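Local structure of glycoside hydrolase family protein (Novosphingobium sp. PP1Y, 6Q2F) at residues P454-P457 with E458-G461; E474-E477 with H478-M482; D490-K494 with R495-A499; D69-R72 with K73-W77; D48-S51 with S52-P55. The protein is an alpha-L-rhamnosidase, a glycoside hydrolase that probably removes terminal alpha-L-rhamnose from rhamnose-containing glycosides. All coordinates share one frame; numbering follows the deposited sequence.

Along the chain the five contacts come in the order 5, 4, 1, 2, 3, each finished before the next opens, so none nests in or crosses another. Contact 5 turns the chain after helix 42-47 into strand 56-62, a strand of the parallel beta/alpha barrel. Contact 4 is a piece of helix 68-81, which carries the chain on to strand 85-91. Contact 1 tightens the loop between strand 436-447 and helix 469-487; contact 2 lies on that helix, its centre about 15 Å from that of contact 1. Contact 3 closes the following loop, where the chain enters barrel strand 497-502, with nearest atoms about 4 Å from contact 2.

Contact 1 (P454-P457 with E458-G461); sequences PAPP and EATG
Glu458 folds its carboxylate back against the prolines, crossing the Pro456 ring at about a right angle, with OE2 3.4 Å from Pro456 CB. The same oxygen lies 3.1 Å from Pro457 CD. A bend at chi2 (82°) brings the acid round to these C-H groups; Pro457 N has no hydrogen to offer it.

The polar centre is Pro456 O. Ala459 N reaches it at 2.9 Å from one face of the carbonyl plane, and Thr460 OG1 donates to it at 2.8 Å from the opposite face, so two donors grip one oxygen. Thr460 N then bonds Pro457 O at 3.1 Å. Two successive i to i+3 backbone bonds of this kind make a short 3-10 turn. OG1 of Thr460 sits beside its own backbone N (chi1 -70°), which aims it back into the turn, where it also accepts from a water 2.9 Å away that is itself bonded by Ala455 N. A valine in its place would probably cost that water this acceptor and leave Pro456 O with the Ala459 amide alone of the two donors, weakening the tie to Ala455.

Ala455 CB meets Ala459 CB at 4.0 Å across the bend. Asn452, earlier in this loop between strand 436-447 and helix 469-487, binds Ala459 O and Gly461 N, while Ala455 packs on Pro134 and Ala459 on Tyr105. With Pro456 and Pro457 giving no N-H, the turn is tied through their carbonyls, and a threonine hydroxyl and a water add further links.

Contact 2 (E474-E477 with H478-M482); sequences EYLE and HYIGM
Ile480 N bonds Leu476 O at 2.8 Å and nearly straight (172° at the hydrogen), one of four consecutive i to i+4 bonds in this part of helix 469-487. Gly481 N to Glu477 O (2.9 Å), Tyr479 N to Tyr475 O (3.0 Å) and His478 N to Glu474 O (3.1 Å) are the others. Tyr475 O is shared, since Trp143 NE1 donates to it as well.

At their far ends the two tyrosines bond the backbone of the neighbouring barrel strand 127-131 and the residue after it: Tyr479 OH to Ala131 O, Tyr475 OH to Ala132 O. Between them, Tyr475 OH stands 4.2 Å above one face of the Tyr479 ring, displaced toward its rim.

Leu476 supplies the apolar link. Its CD1 approaches Tyr479 CD2 at 4.0 Å, and CG lies 4.0 Å from Ile480 CD1. With CG1 of Ile480 beside its own backbone N (chi1 -70°), that branch runs back along the helix, over Leu476 O, to reach the leucine. Both aliphatic residues pack on Val572 of helix 543-575. On the exposed side Glu477 OE2 pairs with Arg473, one turn earlier.

The helix thus divides its surroundings: the buried tyrosines have their hydroxyls satisfied by the carbonyls of Ala131 and Ala132, aliphatic branches meet the next helix, and the charged groups stay at the surface.

Contact 3 (D490-K494 with R495-A499); sequences DMVGK and RGVRA
Where the chain enters strand 497-502 of the parallel beta/alpha barrel, residues 490-496 loop back on themselves and close through a single beta bridge between Val492 and Val497. Val497 N donates to Met491 O at 2.8 Å, coming from above the carbonyl plane, and Gly493 N donates to Val497 O at 2.8 Å, with an N-H...O angle of 167°. The glycines let the chain come full circle, so that the bridged residues run parallel. Gly493 has backbone angles that would jam a beta carbon against the preceding carbonyl, and a beta carbon on Gly496 would run into Met491 O.

Two arginines lie against the loop in different ways. Selenomethionine Met491 puts CE over the centre of one guanidinium face of Arg495, 3.8 Å from CZ, its chain bent at chi2 (-68°) to get there. The charge of Arg495 is met by Asp122 of helix 108-124. A water bonded to Asp490 O receives a weak bond from Arg495 N and so links the two sides of the loop.

Arg498 curls back, bent at both chi2 and chi3, and its NE donates to Gly493 O at 2.8 Å, in the carbonyl plane and on a lone pair. A leucine here would probably leave Gly493 O without this donor and the 493-494 turn less firmly tied to the strand. Backbone bonds from Arg498 to Leu128 and Lys579 set it between strands 127-131 and 579-582. Lys494 O sits over the centre of the Arg498 guanidinium face, 3.2 Å from CZ.

Contact 4 (D69-R72 with K73-W77); sequences DGIR and KDLEW
Asp69 and Lys73 form a salt bridge one turn apart on helix 68-81, the crossover helix of the beta-alpha-beta unit between strands 56-62 and 85-91. Lys73 NZ meets the syn lone pair of Asp69 OD2 at 2.9 Å. Asp69 holds CG anti to its N (chi1 176°), which brings the acid alongside the end of the extended lysine, whose ammonium also pairs with Asp686.

Backbone bonds run i to i+4 beneath: Asp74 N to Gly70 O and Glu76 N to Arg72 O are both 2.8 Å, while Lys73 N to Asp69 O is stretched to 3.3 Å. The buried Asp74 carboxylate is satisfied by Arg703 at OD1 and by His682, Trp59 and Val683 N at OD2.

Apolar contact is slight, Ile71 CG2 to Leu75 CD1 at 4.3 Å, but both residues pack on Trp59 of strand 56-62.

Arg72 and Glu76 meet differently. Arg72 is paired with Glu120 of helix 108-124, and Glu76 OE1 lies well out of the guanidinium plane, 4.2 Å from Arg72 NE, where only the charges attract. The touching is done by the aliphatic stem: Arg72 CG rests 3.4 Å from Glu76 CD.

Contact 5 (D48-S51 with S52-P55); sequences DPPS and SARP
This is a local turn contact in the proline-rich link between helix 42-47 and strand 56-62, in which Arg54 reaches back over Pro49 after a short 3-10 turn. Two i to i+3 backbone bonds shape the turn: Ala53 N to Pro50 O and Arg54 N to Ser51 O, both 2.9 Å, with each donor above the carbonyl plane it approaches.

The Arg54 chain runs extended from CG to NE (chi2 179°) and crosses Pro49 at about a right angle. Pro49 CB lies under one guanidinium face, toward its rim. From there NE and NH2 both lean on Pro49 O, at 3.1 Å and 3.2 Å, through weak, bent bonds. The firmer partner of this guanidinium is Gly82 O, which receives NH1.

Ala53 CB tucks between the prolines, 4.0 Å from Pro49 CB and equally far from Pro50 CD, and packs outward on Leu723 of helix 712-726. Ser52 O is taken up by Arg674 and Gln726.

Neither proline can donate from its backbone; their carbonyls serve as acceptors instead. The turn amides take Pro50 O and Ser51 O, and the arginine spreads its N-H groups over Pro49 O and Gly82 O, joining the turn to the residue just after helix 68-81.

Contact 1 (P454-P457 with E458-G461)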
loop_
_atom_site.group_PDB
_atom_site.type_symbol
_atom_site.label_atom_id
_atom_site.label_comp_id
_atom_site.label_asym_id
_atom_site.label_seq_id
_atom_site.Cartn_x
_atom_site.Cartn_y
_atom_site.Cartn_z
ATOM N N PRO A 454 15.812 7.829 -3.069
ATOM C CA PRO A 454 16.639 9.021 -3.268
ATOM C C PRO A 454 18.098 8.729 -2.933
ATOM O O PRO A 454 18.478 8.550 -1.769
ATOM C CB PRO A 454 16.038 10.025 -2.282
ATOM C CG PRO A 454 15.410 9.123 -1.144
ATOM C CD PRO A 454 15.441 7.688 -1.645
ATOM N N ALA A 455 18.905 8.640 -3.977
ATOM C CA ALA A 455 20.313 8.308 -3.924
ATOM C C ALA A 455 21.125 9.458 -4.498
ATOM O O ALA A 455 20.593 10.298 -5.237
ATOM C CB ALA A 455 20.601 7.034 -4.730
ATOM N N PRO A 456 22.408 9.530 -4.182
ATOM C CA PRO A 456 23.275 10.506 -4.844
ATOM C C PRO A 456 23.407 10.172 -6.318
ATOM O O PRO A 456 23.140 9.028 -6.725
ATOM C CB PRO A 456 24.613 10.349 -4.109
ATOM C CG PRO A 456 24.565 8.994 -3.529
ATOM C CD PRO A 456 23.135 8.742 -3.173
ATOM N N PRO A 457 23.790 11.146 -7.149
ATOM C CA PRO A 457 23.889 10.885 -8.595
ATOM C C PRO A 457 24.700 9.653 -8.957
ATOM O O PRO A 457 24.284 8.900 -9.845
ATOM C CB PRO A 457 24.541 12.167 -9.121
ATOM C CG PRO A 457 24.076 13.227 -8.149
ATOM C CD PRO A 457 24.068 12.560 -6.819
ATOM N N GLU A 458 25.797 9.423 -8.280
ATOM C CA GLU A 458 26.645 8.286 -8.565
ATOM C C GLU A 458 25.981 6.941 -8.341
ATOM O O GLU A 458 26.414 5.962 -8.842
ATOM C CB GLU A 458 27.923 8.347 -7.747
ATOM C CG GLU A 458 28.411 9.745 -7.487
ATOM C CD GLU A 458 27.716 10.398 -6.321
ATOM O OE1 GLU A 458 28.047 10.095 -5.161
ATOM O OE2 GLU A 458 26.842 11.217 -6.580
ATOM N N ALA A 459 24.951 6.918 -7.535
ATOM C CA ALA A 459 24.230 5.704 -7.180
ATOM C C ALA A 459 22.816 5.732 -7.730
ATOM O O ALA A 459 21.942 5.004 -7.246
ATOM C CB ALA A 459 24.206 5.526 -5.660
ATOM N N THR A 460 22.577 6.609 -8.697
ATOM C CA THR A 460 21.282 6.819 -9.324
ATOM C C THR A 460 21.378 6.363 -10.767
ATOM O O THR A 460 22.328 6.730 -11.465
ATOM C CB THR A 460 20.884 8.301 -9.277
ATOM O OG1 THR A 460 20.593 8.674 -7.931
ATOM C CG2 THR A 460 19.659 8.555 -10.129
ATOM N N GLY A 461 20.413 5.570 -11.208
ATOM C CA GLY A 461 20.389 5.136 -12.593
ATOM C C GLY A 461 19.085 4.428 -12.887
ATOM O O GLY A 461 18.181 4.377 -12.057
HETATM O O HOH W 1 18.025 8.912 -6.710
#

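Contact 2 (E474-E477 with H478-M482)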
loop_
_atom_site.group_PDB
_atom_site.type_symbol
_atom_site.label_atom_id
_atom_site.label_comp_id
_atom_site.label_asym_id
_atom_site.label_seq_id
_atom_site.Cartn_x
_atom_site.Cartn_y
_atom_site.Cartn_z
ATOM N N GLU A 474 20.297 -9.830 -13.028
ATOM C CA GLU A 474 21.595 -9.177 -13.147
ATOM C C GLU A 474 21.645 -7.937 -12.272
ATOM O O GLU A 474 22.629 -7.703 -11.569
ATOM C CB GLU A 474 21.888 -8.799 -14.605
ATOM C CG GLU A 474 22.106 -9.969 -15.554
ATOM C CD GLU A 474 22.346 -9.504 -16.999
ATOM O OE1 GLU A 474 22.614 -8.301 -17.196
ATOM O OE2 GLU A 474 22.258 -10.336 -17.931
ATOM N N TYR A 475 20.586 -7.127 -12.305
ATOM C CA TYR A 475 20.523 -5.980 -11.408
ATOM C C TYR A 475 20.756 -6.404 -9.958
ATOM O O TYR A 475 21.621 -5.858 -9.272
ATOM C CB TYR A 475 19.177 -5.255 -11.531
ATOM C CG TYR A 475 19.001 -4.320 -10.364
ATOM C CD1 TYR A 475 19.599 -3.065 -10.367
ATOM C CD2 TYR A 475 18.293 -4.714 -9.229
ATOM C CE1 TYR A 475 19.478 -2.226 -9.297
ATOM C CE2 TYR A 475 18.184 -3.887 -8.139
ATOM C CZ TYR A 475 18.761 -2.634 -8.181
ATOM O OH TYR A 475 18.639 -1.808 -7.099
ATOM N N LEU A 476 20.005 -7.402 -9.486
ATOM C CA LEU A 476 19.998 -7.710 -8.057
ATOM C C LEU A 476 21.239 -8.488 -7.634
ATOM O O LEU A 476 21.741 -8.293 -6.522
ATOM C CB LEU A 476 18.709 -8.473 -7.679
ATOM C CG LEU A 476 18.400 -8.436 -6.164
ATOM C CD1 LEU A 476 18.197 -7.000 -5.664
ATOM C CD2 LEU A 476 17.221 -9.327 -5.733
ATOM N N GLU A 477 21.750 -9.378 -8.490
ATOM C CA GLU A 477 22.989 -10.065 -8.137
ATOM C C GLU A 477 24.124 -9.066 -7.979
ATOM O O GLU A 477 24.917 -9.162 -7.036
ATOM C CB GLU A 477 23.343 -11.135 -9.177
ATOM C CG GLU A 477 22.402 -12.360 -9.071
ATOM C CD GLU A 477 22.713 -13.464 -10.070
ATOM O OE1 GLU A 477 23.401 -13.198 -11.082
ATOM O OE2 GLU A 477 22.254 -14.604 -9.827
ATOM N N HIS A 478 24.194 -8.079 -8.870
ATOM C CA HIS A 478 25.209 -7.045 -8.739
ATOM C C HIS A 478 24.992 -6.253 -7.459
ATOM O O HIS A 478 25.940 -5.985 -6.713
ATOM C CB HIS A 478 25.174 -6.109 -9.947
ATOM C CG HIS A 478 26.272 -5.096 -9.937
ATOM N ND1 HIS A 478 26.145 -3.864 -9.329
ATOM C CD2 HIS A 478 27.533 -5.152 -10.418
ATOM C CE1 HIS A 478 27.280 -3.199 -9.455
ATOM N NE2 HIS A 478 28.138 -3.957 -10.114
ATOM N N TYR A 479 23.738 -5.883 -7.181
ATOM C CA TYR A 479 23.457 -5.058 -6.014
ATOM C C TYR A 479 23.850 -5.786 -4.741
ATOM O O TYR A 479 24.509 -5.219 -3.861
ATOM C CB TYR A 479 21.978 -4.705 -5.991
ATOM C CG TYR A 479 21.551 -3.881 -4.797
ATOM C CD1 TYR A 479 21.971 -2.569 -4.647
ATOM C CD2 TYR A 479 20.693 -4.405 -3.842
ATOM C CE1 TYR A 479 21.550 -1.797 -3.565
ATOM C CE2 TYR A 479 20.262 -3.648 -2.750
ATOM C CZ TYR A 479 20.701 -2.340 -2.618
ATOM O OH TYR A 479 20.286 -1.595 -1.544
ATOM N N ILE A 480 23.462 -7.058 -4.633
ATOM C CA ILE A 480 23.827 -7.854 -3.469
ATOM C C ILE A 480 25.344 -7.983 -3.363
ATOM O O ILE A 480 25.911 -7.914 -2.264
ATOM C CB ILE A 480 23.117 -9.215 -3.541
ATOM C CG1 ILE A 480 21.616 -8.999 -3.295
ATOM C CG2 ILE A 480 23.715 -10.206 -2.528
ATOM C CD1 ILE A 480 20.760 -10.249 -3.439
ATOM N N GLY A 481 26.025 -8.126 -4.508
ATOM C CA GLY A 481 27.486 -8.117 -4.508
ATOM C C GLY A 481 28.086 -6.871 -3.874
ATOM O O GLY A 481 29.094 -6.950 -3.173
HETATM N N MSE A 482 27.496 -5.711 -4.121
HETATM C CA MSE A 482 27.985 -4.488 -3.508
HETATM C C MSE A 482 27.900 -4.554 -1.987
HETATM O O MSE A 482 28.817 -4.106 -1.304
HETATM C CB MSE A 482 27.192 -3.273 -4.011
HETATM C CG MSE A 482 27.486 -2.903 -5.474
HETATM SE SE MSE A 482 26.069 -1.812 -6.239
HETATM C CE MSE A 482 25.665 -0.689 -4.677
#

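Contact 3 (D490-K494 with R495-A499)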
loop_
_atom_site.group_PDB
_atom_site.type_symbol
_atom_site.label_atom_id
_atom_site.label_comp_id
_atom_site.label_asym_id
_atom_site.label_seq_id
_atom_site.Cartn_x
_atom_site.Cartn_y
_atom_site.Cartn_z
ATOM N N ASP A 490 30.505 -12.681 4.948
ATOM C CA ASP A 490 30.010 -13.333 6.155
ATOM C C ASP A 490 28.863 -12.563 6.796
ATOM O O ASP A 490 28.215 -13.084 7.710
ATOM C CB ASP A 490 31.154 -13.523 7.171
ATOM C CG ASP A 490 31.899 -12.210 7.494
ATOM O OD1 ASP A 490 32.203 -11.439 6.556
ATOM O OD2 ASP A 490 32.182 -11.943 8.693
HETATM N N MSE A 491 28.590 -11.346 6.344
HETATM C CA MSE A 491 27.569 -10.524 6.981
HETATM C C MSE A 491 26.401 -10.261 6.036
HETATM O O MSE A 491 25.681 -9.286 6.192
HETATM C CB MSE A 491 28.182 -9.200 7.446
HETATM C CG MSE A 491 29.081 -9.312 8.667
HETATM SE SE MSE A 491 28.065 -9.795 10.325
HETATM C CE MSE A 491 28.877 -11.502 10.701
ATOM N N VAL A 492 26.223 -11.126 5.044
ATOM C CA VAL A 492 25.079 -11.061 4.153
ATOM C C VAL A 492 24.527 -12.477 4.022
ATOM O O VAL A 492 25.233 -13.389 3.569
ATOM C CB VAL A 492 25.438 -10.486 2.771
ATOM C CG1 VAL A 492 24.206 -10.467 1.898
ATOM C CG2 VAL A 492 26.025 -9.059 2.903
ATOM N N GLY A 493 23.271 -12.667 4.420
ATOM C CA GLY A 493 22.672 -13.993 4.344
ATOM C C GLY A 493 22.244 -14.476 5.714
ATOM O O GLY A 493 21.278 -13.952 6.270
ATOM N N LYS A 494 22.965 -15.449 6.272
ATOM C CA LYS A 494 22.591 -16.023 7.559
ATOM C C LYS A 494 22.975 -15.135 8.736
ATOM O O LYS A 494 22.454 -15.329 9.837
ATOM C CB LYS A 494 23.234 -17.396 7.722
ATOM C CG LYS A 494 22.717 -18.389 6.682
ATOM C CD LYS A 494 23.176 -19.806 6.974
ATOM C CE LYS A 494 22.092 -20.799 6.591
ATOM N NZ LYS A 494 22.393 -22.172 7.080
ATOM N N ARG A 495 23.854 -14.159 8.522
ATOM C CA ARG A 495 24.310 -13.272 9.574
ATOM C C ARG A 495 24.387 -11.862 9.013
ATOM O O ARG A 495 24.552 -11.672 7.804
ATOM C CB ARG A 495 25.668 -13.731 10.118
ATOM C CG ARG A 495 25.577 -15.004 10.992
ATOM C CD ARG A 495 26.957 -15.489 11.413
ATOM N NE ARG A 495 27.511 -14.719 12.526
ATOM C CZ ARG A 495 28.812 -14.625 12.806
ATOM N NH1 ARG A 495 29.714 -15.237 12.044
ATOM N NH2 ARG A 495 29.217 -13.899 13.844
ATOM N N GLY A 496 24.263 -10.873 9.896
ATOM C CA GLY A 496 24.366 -9.483 9.486
ATOM C C GLY A 496 23.127 -9.025 8.741
ATOM O O GLY A 496 22.061 -8.858 9.345
ATOM N N VAL A 497 23.259 -8.784 7.436
ATOM C CA VAL A 497 22.105 -8.452 6.600
ATOM C C VAL A 497 21.308 -9.738 6.371
ATOM O O VAL A 497 21.805 -10.692 5.769
ATOM C CB VAL A 497 22.540 -7.817 5.274
ATOM C CG1 VAL A 497 21.326 -7.419 4.441
ATOM C CG2 VAL A 497 23.415 -6.598 5.524
ATOM N N ARG A 498 20.084 -9.785 6.901
ATOM C CA ARG A 498 19.261 -10.981 6.797
ATOM C C ARG A 498 18.190 -10.855 5.740
ATOM O O ARG A 498 17.570 -11.865 5.389
ATOM C CB ARG A 498 18.558 -11.295 8.131
ATOM C CG ARG A 498 19.507 -11.341 9.340
ATOM C CD ARG A 498 20.583 -12.400 9.114
ATOM N NE ARG A 498 19.995 -13.664 8.700
ATOM C CZ ARG A 498 19.419 -14.532 9.529
ATOM N NH1 ARG A 498 19.337 -14.264 10.831
ATOM N NH2 ARG A 498 18.901 -15.660 9.049
ATOM N N ALA A 499 17.918 -9.644 5.259
ATOM C CA ALA A 499 16.708 -9.490 4.482
ATOM C C ALA A 499 16.830 -8.348 3.508
ATOM O O ALA A 499 17.612 -7.407 3.702
ATOM C CB ALA A 499 15.481 -9.252 5.401
HETATM O O HOH W 2 26.170 -14.830 6.659
#

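Contact 4 (D69-R72 with K73-W77)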
loop_
_atom_site.group_PDB
_atom_site.type_symbol
_atom_site.label_atom_id
_atom_site.label_comp_id
_atom_site.label_asym_id
_atom_site.label_seq_id
_atom_site.Cartn_x
_atom_site.Cartn_y
_atom_site.Cartn_z
ATOM N N ASP A 69 29.892 5.651 15.979
ATOM C CA ASP A 69 29.526 5.888 17.364
ATOM C C ASP A 69 28.019 5.948 17.525
ATOM O O ASP A 69 27.463 5.349 18.449
ATOM C CB ASP A 69 30.166 7.175 17.861
ATOM C CG ASP A 69 29.724 7.521 19.270
ATOM O OD1 ASP A 69 30.137 6.815 20.198
ATOM O OD2 ASP A 69 28.965 8.488 19.435
ATOM N N GLY A 70 27.344 6.646 16.616
ATOM C CA GLY A 70 25.904 6.744 16.687
ATOM C C GLY A 70 25.199 5.443 16.345
ATOM O O GLY A 70 24.144 5.142 16.910
ATOM N N ILE A 71 25.762 4.666 15.418
ATOM C CA ILE A 71 25.160 3.400 15.021
ATOM C C ILE A 71 25.076 2.462 16.219
ATOM O O ILE A 71 24.050 1.807 16.455
ATOM C CB ILE A 71 25.966 2.772 13.874
ATOM C CG1 ILE A 71 25.770 3.573 12.579
ATOM C CG2 ILE A 71 25.573 1.302 13.681
ATOM C CD1 ILE A 71 26.715 3.156 11.447
ATOM N N ARG A 72 26.161 2.383 16.992
ATOM C CA ARG A 72 26.164 1.542 18.177
ATOM C C ARG A 72 25.127 2.006 19.188
ATOM O O ARG A 72 24.379 1.182 19.729
ATOM C CB ARG A 72 27.557 1.531 18.799
ATOM C CG ARG A 72 27.592 1.042 20.253
ATOM C CD ARG A 72 29.032 0.618 20.603
ATOM N NE ARG A 72 29.367 -0.647 19.946
ATOM C CZ ARG A 72 30.597 -1.113 19.773
ATOM N NH1 ARG A 72 31.651 -0.411 20.176
ATOM N NH2 ARG A 72 30.770 -2.283 19.186
ATOM N N LYS A 73 25.076 3.321 19.468
ATOM C CA LYS A 73 24.106 3.827 20.434
ATOM C C LYS A 73 22.674 3.645 19.935
ATOM O O LYS A 73 21.770 3.362 20.729
ATOM C CB LYS A 73 24.389 5.291 20.752
ATOM C CG LYS A 73 25.714 5.513 21.478
ATOM C CD LYS A 73 26.183 6.963 21.339
ATOM C CE LYS A 73 27.388 7.243 22.224
ATOM N NZ LYS A 73 27.841 8.673 22.069
ATOM N N ASP A 74 22.444 3.819 18.627
ATOM C CA ASP A 74 21.138 3.472 18.058
ATOM C C ASP A 74 20.782 2.024 18.345
ATOM O O ASP A 74 19.682 1.724 18.833
ATOM C CB ASP A 74 21.128 3.688 16.549
ATOM C CG ASP A 74 21.042 5.145 16.155
ATOM O OD1 ASP A 74 20.939 6.014 17.045
ATOM O OD2 ASP A 74 21.059 5.407 14.933
ATOM N N LEU A 75 21.686 1.097 18.011
ATOM C CA LEU A 75 21.311 -0.309 18.100
ATOM C C LEU A 75 21.271 -0.777 19.550
ATOM O O LEU A 75 20.475 -1.658 19.891
ATOM C CB LEU A 75 22.256 -1.162 17.258
ATOM C CG LEU A 75 21.842 -1.342 15.788
ATOM C CD1 LEU A 75 21.735 -0.008 15.057
ATOM C CD2 LEU A 75 22.798 -2.283 15.064
ATOM N N GLU A 76 22.084 -0.176 20.420
ATOM C CA GLU A 76 21.970 -0.487 21.838
ATOM C C GLU A 76 20.661 0.047 22.413
ATOM O O GLU A 76 20.066 -0.589 23.290
ATOM C CB GLU A 76 23.166 0.076 22.619
ATOM C CG GLU A 76 24.494 -0.655 22.350
ATOM C CD GLU A 76 25.677 0.075 22.948
ATOM O OE1 GLU A 76 26.705 -0.585 23.204
ATOM O OE2 GLU A 76 25.572 1.293 23.166
ATOM N N TRP A 77 20.199 1.217 21.946
ATOM C CA TRP A 77 18.889 1.710 22.368
ATOM C C TRP A 77 17.780 0.738 21.965
ATOM O O TRP A 77 16.890 0.427 22.760
ATOM C CB TRP A 77 18.614 3.097 21.790
ATOM C CG TRP A 77 17.185 3.514 22.027
ATOM C CD1 TRP A 77 16.626 3.879 23.216
ATOM C CD2 TRP A 77 16.122 3.559 21.061
ATOM N NE1 TRP A 77 15.284 4.159 23.051
ATOM C CE2 TRP A 77 14.954 3.973 21.736
ATOM C CE3 TRP A 77 16.046 3.293 19.702
ATOM C CZ2 TRP A 77 13.727 4.133 21.086
ATOM C CZ3 TRP A 77 14.824 3.450 19.054
ATOM C CH2 TRP A 77 13.685 3.867 19.742
#

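Contact 5 (D48-S51 with S52-P55)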
loop_
_atom_site.group_PDB
_atom_site.type_symbol
_atom_site.label_atom_id
_atom_site.label_comp_id
_atom_site.label_asym_id
_atom_site.label_seq_id
_atom_site.Cartn_x
_atom_site.Cartn_y
_atom_site.Cartn_z
ATOM N N ASP A 48 7.327 -12.614 27.940
ATOM C CA ASP A 48 8.598 -12.135 27.370
ATOM C C ASP A 48 8.727 -12.587 25.920
ATOM O O ASP A 48 9.310 -13.637 25.629
ATOM C CB ASP A 48 9.798 -12.623 28.177
ATOM C CG ASP A 48 9.785 -12.104 29.603
ATOM O OD1 ASP A 48 10.122 -10.912 29.815
ATOM O OD2 ASP A 48 9.427 -12.893 30.510
ATOM N N PRO A 49 8.205 -11.797 24.984
ATOM C CA PRO A 49 8.089 -12.272 23.606
ATOM C C PRO A 49 9.432 -12.590 23.008
ATOM O O PRO A 49 10.456 -11.962 23.346
ATOM C CB PRO A 49 7.418 -11.087 22.894
ATOM C CG PRO A 49 6.595 -10.450 23.968
ATOM C CD PRO A 49 7.355 -10.628 25.261
ATOM N N PRO A 50 9.503 -13.581 22.121
ATOM C CA PRO A 50 10.754 -13.863 21.414
ATOM C C PRO A 50 11.013 -12.830 20.325
ATOM O O PRO A 50 10.151 -12.026 19.973
ATOM C CB PRO A 50 10.526 -15.258 20.826
ATOM C CG PRO A 50 9.029 -15.293 20.574
ATOM C CD PRO A 50 8.386 -14.397 21.629
ATOM N N SER A 51 12.240 -12.878 19.785
ATOM C CA SER A 51 12.658 -11.947 18.730
ATOM C C SER A 51 11.677 -11.919 17.566
ATOM O O SER A 51 11.367 -10.853 17.026
ATOM C CB SER A 51 14.047 -12.324 18.212
ATOM O OG SER A 51 14.867 -12.746 19.286
ATOM N N SER A 52 11.179 -13.083 17.166
ATOM C CA SER A 52 10.257 -13.152 16.040
ATOM C C SER A 52 9.005 -12.315 16.259
ATOM O O SER A 52 8.331 -11.953 15.289
ATOM C CB SER A 52 9.860 -14.614 15.799
ATOM O OG SER A 52 9.211 -15.144 16.943
ATOM N N ALA A 53 8.645 -12.041 17.508
ATOM C CA ALA A 53 7.454 -11.250 17.778
ATOM C C ALA A 53 7.755 -9.767 17.909
ATOM O O ALA A 53 6.823 -8.958 17.923
ATOM C CB ALA A 53 6.756 -11.747 19.055
ATOM N N ARG A 54 9.012 -9.393 17.980
ATOM C CA ARG A 54 9.324 -8.013 18.312
ATOM C C ARG A 54 9.315 -7.146 17.053
ATOM O O ARG A 54 9.752 -7.591 15.992
ATOM C CB ARG A 54 10.673 -7.954 19.013
ATOM C CG ARG A 54 10.609 -8.667 20.346
ATOM C CD ARG A 54 11.918 -8.688 21.127
ATOM N NE ARG A 54 11.610 -9.187 22.469
ATOM C CZ ARG A 54 10.927 -8.479 23.374
ATOM N NH1 ARG A 54 10.502 -7.246 23.071
ATOM N NH2 ARG A 54 10.653 -9.007 24.563
ATOM N N PRO A 55 8.793 -5.925 17.128
ATOM C CA PRO A 55 8.644 -5.130 15.915
ATOM C C PRO A 55 9.992 -4.657 15.403
ATOM O O PRO A 55 10.991 -4.595 16.128
ATOM C CB PRO A 55 7.787 -3.944 16.364
ATOM C CG PRO A 55 8.229 -3.722 17.770
ATOM C CD PRO A 55 8.422 -5.143 18.322
#